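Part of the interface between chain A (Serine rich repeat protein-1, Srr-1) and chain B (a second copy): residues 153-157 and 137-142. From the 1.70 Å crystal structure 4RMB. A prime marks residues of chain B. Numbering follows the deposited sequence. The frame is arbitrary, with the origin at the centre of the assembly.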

ATOM      1  N   GLU A 153       8.750   1.176   1.144  1.00 14.05           N
ATOM      2  CA  GLU A 153       7.384   0.806   1.472  1.00 15.85           C
ATOM      3  C   GLU A 153       6.514   1.892   0.861  1.00 15.91           C
ATOM      4  O   GLU A 153       6.895   3.062   0.864  1.00 14.55           O
ATOM      5  CB  GLU A 153       7.167   0.750   2.985  1.00 18.40           C
ATOM      6  CG  GLU A 153       5.900   0.013   3.340  1.00 22.13           C
ATOM      7  CD  GLU A 153       5.830  -1.338   2.651  1.00 23.47           C
ATOM      8  OE1 GLU A 153       6.486  -2.286   3.128  1.00 24.45           O
ATOM      9  OE2 GLU A 153       5.136  -1.440   1.616  1.00 25.14           O
ATOM     10  N   ILE A 154       5.353   1.516   0.329  1.00 15.79           N
ATOM     11  CA  ILE A 154       4.481   2.498  -0.302  1.00 15.37           C
ATOM     12  C   ILE A 154       3.025   2.352   0.106  1.00 16.63           C
ATOM     13  O   ILE A 154       2.598   1.298   0.570  1.00 16.64           O
ATOM     14  CB  ILE A 154       4.562   2.413  -1.844  1.00 15.69           C
ATOM     15  CG1 ILE A 154       4.137   1.018  -2.321  1.00 16.95           C
ATOM     16  CG2 ILE A 154       5.995   2.703  -2.306  1.00 14.66           C
ATOM     17  CD1 ILE A 154       4.079   0.878  -3.831  1.00 16.07           C
ATOM     18  N   LYS A 155       2.269   3.429  -0.074  1.00 18.84           N
ATOM     19  CA  LYS A 155       0.857   3.428   0.261  1.00 19.82           C
ATOM     20  C   LYS A 155       0.204   4.721  -0.206  1.00 21.23           C
ATOM     21  O   LYS A 155       0.868   5.750  -0.340  1.00 19.65           O
ATOM     22  CB  LYS A 155       0.673   3.283   1.772  1.00 22.03           C
ATOM     23  CG  LYS A 155      -0.778   3.160   2.195  1.00 25.50           C
ATOM     24  CD  LYS A 155      -0.916   3.008   3.699  1.00 28.85           C
ATOM     25  CE  LYS A 155      -2.381   2.930   4.101  1.00 30.29           C
ATOM     26  NZ  LYS A 155      -2.541   2.844   5.575  1.00 33.32           N
ATOM     27  N   LEU A 156      -1.098   4.652  -0.467  1.00 22.93           N
ATOM     28  CA  LEU A 156      -1.873   5.815  -0.882  1.00 26.19           C
ATOM     29  C   LEU A 156      -2.750   6.212   0.296  1.00 27.22           C
ATOM     30  O   LEU A 156      -3.491   5.383   0.822  1.00 27.29           O
ATOM     31  CB  LEU A 156      -2.770   5.476  -2.072  1.00 27.51           C
ATOM     32  CG  LEU A 156      -2.220   5.698  -3.479  1.00 29.29           C
ATOM     33  CD1 LEU A 156      -3.209   5.159  -4.501  1.00 29.13           C
ATOM     34  CD2 LEU A 156      -1.982   7.184  -3.704  1.00 28.16           C
ATOM     35  N   LEU A 157      -2.671   7.469   0.716  1.00 27.94           N
ATOM     36  CA  LEU A 157      -3.477   7.920   1.842  1.00 30.38           C
ATOM     37  C   LEU A 157      -3.896   9.381   1.727  1.00 31.73           C
ATOM     38  O   LEU A 157      -3.234  10.179   1.064  1.00 30.83           O
ATOM     39  CB  LEU A 157      -2.717   7.701   3.140  1.00 31.14           C
TER
ATOM     40  N   TYR B 137       8.181  -1.484  -6.126  1.00 13.20           N
ATOM     41  CA  TYR B 137       6.932  -1.756  -5.411  1.00 14.17           C
ATOM     42  C   TYR B 137       5.781  -1.090  -6.148  1.00 13.12           C
ATOM     43  O   TYR B 137       5.942  -0.013  -6.696  1.00 13.99           O
ATOM     44  CB  TYR B 137       7.005  -1.194  -3.995  1.00 12.64           C
ATOM     45  CG  TYR B 137       8.235  -1.636  -3.242  1.00 12.96           C
ATOM     46  CD1 TYR B 137       9.481  -1.070  -3.510  1.00 13.55           C
ATOM     47  CD2 TYR B 137       8.159  -2.648  -2.290  1.00 15.51           C
ATOM     48  CE1 TYR B 137      10.622  -1.506  -2.846  1.00 15.46           C
ATOM     49  CE2 TYR B 137       9.291  -3.090  -1.621  1.00 15.24           C
ATOM     50  CZ  TYR B 137      10.518  -2.516  -1.905  1.00 14.25           C
ATOM     51  OH  TYR B 137      11.633  -2.961  -1.238  1.00 16.12           O
ATOM     52  N   SER B 138       4.614  -1.723  -6.163  1.00 13.24           N
ATOM     53  CA  SER B 138       3.481  -1.129  -6.858  1.00 12.87           C
ATOM     54  C   SER B 138       2.268  -1.055  -5.933  1.00 13.49           C
ATOM     55  O   SER B 138       2.094  -1.899  -5.054  1.00 12.00           O
ATOM     56  CB  SER B 138       3.151  -1.934  -8.116  1.00 15.86           C
ATOM     57  OG  SER B 138       2.691  -3.234  -7.793  1.00 18.40           O
ATOM     58  N   TYR B 139       1.428  -0.048  -6.134  1.00 13.29           N
ATOM     59  CA  TYR B 139       0.253   0.129  -5.285  1.00 15.10           C
ATOM     60  C   TYR B 139      -0.827   0.881  -6.034  1.00 16.49           C
ATOM     61  O   TYR B 139      -0.557   1.861  -6.720  1.00 16.70           O
ATOM     62  CB  TYR B 139       0.641   0.916  -4.026  1.00 16.59           C
ATOM     63  CG  TYR B 139      -0.432   0.985  -2.960  1.00 16.98           C
ATOM     64  CD1 TYR B 139      -1.612   1.702  -3.162  1.00 18.44           C
ATOM     65  CD2 TYR B 139      -0.267   0.321  -1.746  1.00 17.60           C
ATOM     66  CE1 TYR B 139      -2.602   1.749  -2.174  1.00 17.43           C
ATOM     67  CE2 TYR B 139      -1.245   0.363  -0.757  1.00 18.91           C
ATOM     68  CZ  TYR B 139      -2.410   1.078  -0.979  1.00 18.92           C
ATOM     69  OH  TYR B 139      -3.379   1.107  -0.002  1.00 20.56           O
ATOM     70  N   GLY B 140      -2.065   0.439  -5.895  1.00 16.43           N
ATOM     71  CA  GLY B 140      -3.121   1.143  -6.583  1.00 16.67           C
ATOM     72  C   GLY B 140      -4.494   0.656  -6.193  1.00 16.17           C
ATOM     73  O   GLY B 140      -4.634  -0.296  -5.432  1.00 14.01           O
ATOM     74  N   HIS B 141      -5.508   1.350  -6.691  1.00 16.89           N
ATOM     75  CA  HIS B 141      -6.881   0.968  -6.422  1.00 14.63           C
ATOM     76  C   HIS B 141      -7.729   1.319  -7.623  1.00 15.09           C
ATOM     77  O   HIS B 141      -7.352   2.154  -8.443  1.00 16.56           O
ATOM     78  CB  HIS B 141      -7.421   1.644  -5.145  1.00 18.13           C
ATOM     79  CG  HIS B 141      -7.394   3.143  -5.165  1.00 19.84           C
ATOM     80  ND1 HIS B 141      -8.143   3.894  -6.045  1.00 20.69           N
ATOM     81  CD2 HIS B 141      -6.752   4.028  -4.366  1.00 21.75           C
ATOM     82  CE1 HIS B 141      -7.965   5.178  -5.785  1.00 24.16           C
ATOM     83  NE2 HIS B 141      -7.126   5.288  -4.770  1.00 23.04           N
ATOM     84  N   THR B 142      -8.869   0.658  -7.748  1.00 13.16           N
ATOM     85  CA  THR B 142      -9.747   0.927  -8.870  1.00 15.98           C
ATOM     86  C   THR B 142     -11.174   0.609  -8.480  1.00 15.36           C
ATOM     87  O   THR B 142     -11.409  -0.194  -7.579  1.00 14.58           O
ATOM     88  CB  THR B 142      -9.361   0.075 -10.095  1.00 17.16           C
ATOM     89  OG1 THR B 142     -10.163   0.461 -11.217  1.00 21.57           O
ATOM     90  CG2 THR B 142      -9.572  -1.412  -9.809  1.00 17.73           C
TER
HETATM   91  O   HOH W   1      -4.661   3.193   1.164  1.00 33.75           O

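Two strands, 153-157 of chain A and 137-142 of chain B, run in nearly the same direction, 20° apart, with their axes 6.9 Å apart at closest approach. No direct hydrogen bond joins them; side chains pack against the facing side chains and main chain, the two stretches together bury 397 Å², and one water bridges them. Tyr137′ points its CA-to-CB bond toward chain A and sets its CB 3.6 Å from Ile154 CD1, an apolar contact at the base of the tyrosine side chain. Ser138′ turns its CA-to-CB bond away and contributes backbone instead: its C lies 3.4 Å from Ile154 CD1. The chi1 p, chi2 t rotamer of Ile154 carries that methyl down onto chain B, where one slim branch end touches three successive residues, the third through Tyr139′ CB, also 3.4 Å from CD1. Tyr139′ is the centre of the contact and has the largest covered area, 97 Å². With chi1 t, its ring lies under the chain A backbone, and the flat aromatic face receives Lys155 CA 4.0 Å from the ring centroid and 18° off the normal, a CH-pi contact. The CA-to-CB bond of Lys155 points away from chain B, and its CA faces the ring; all four chi angles are t, and NZ is hydrogen-bonded elsewhere in the structure. Leu156 continues the cover: its N is 3.7 Å from Tyr139′ CE1, and its CB packs against the same carbon at 3.7 Å. At the ring's polar end, the O of water 1 lies 2.5 Å from Leu156 O and 2.7 Å from Tyr139′ OH and donates to both, linking the hydroxyl of this buried tyrosine to the opposing backbone. Gly140′ has no side chain and makes no contact. His141′ points toward chain A again, bringing CD2 within 3.7 Å of Leu156 CD1, while its NE2 is hydrogen-bonded elsewhere in the structure. Thr142′ is out of reach.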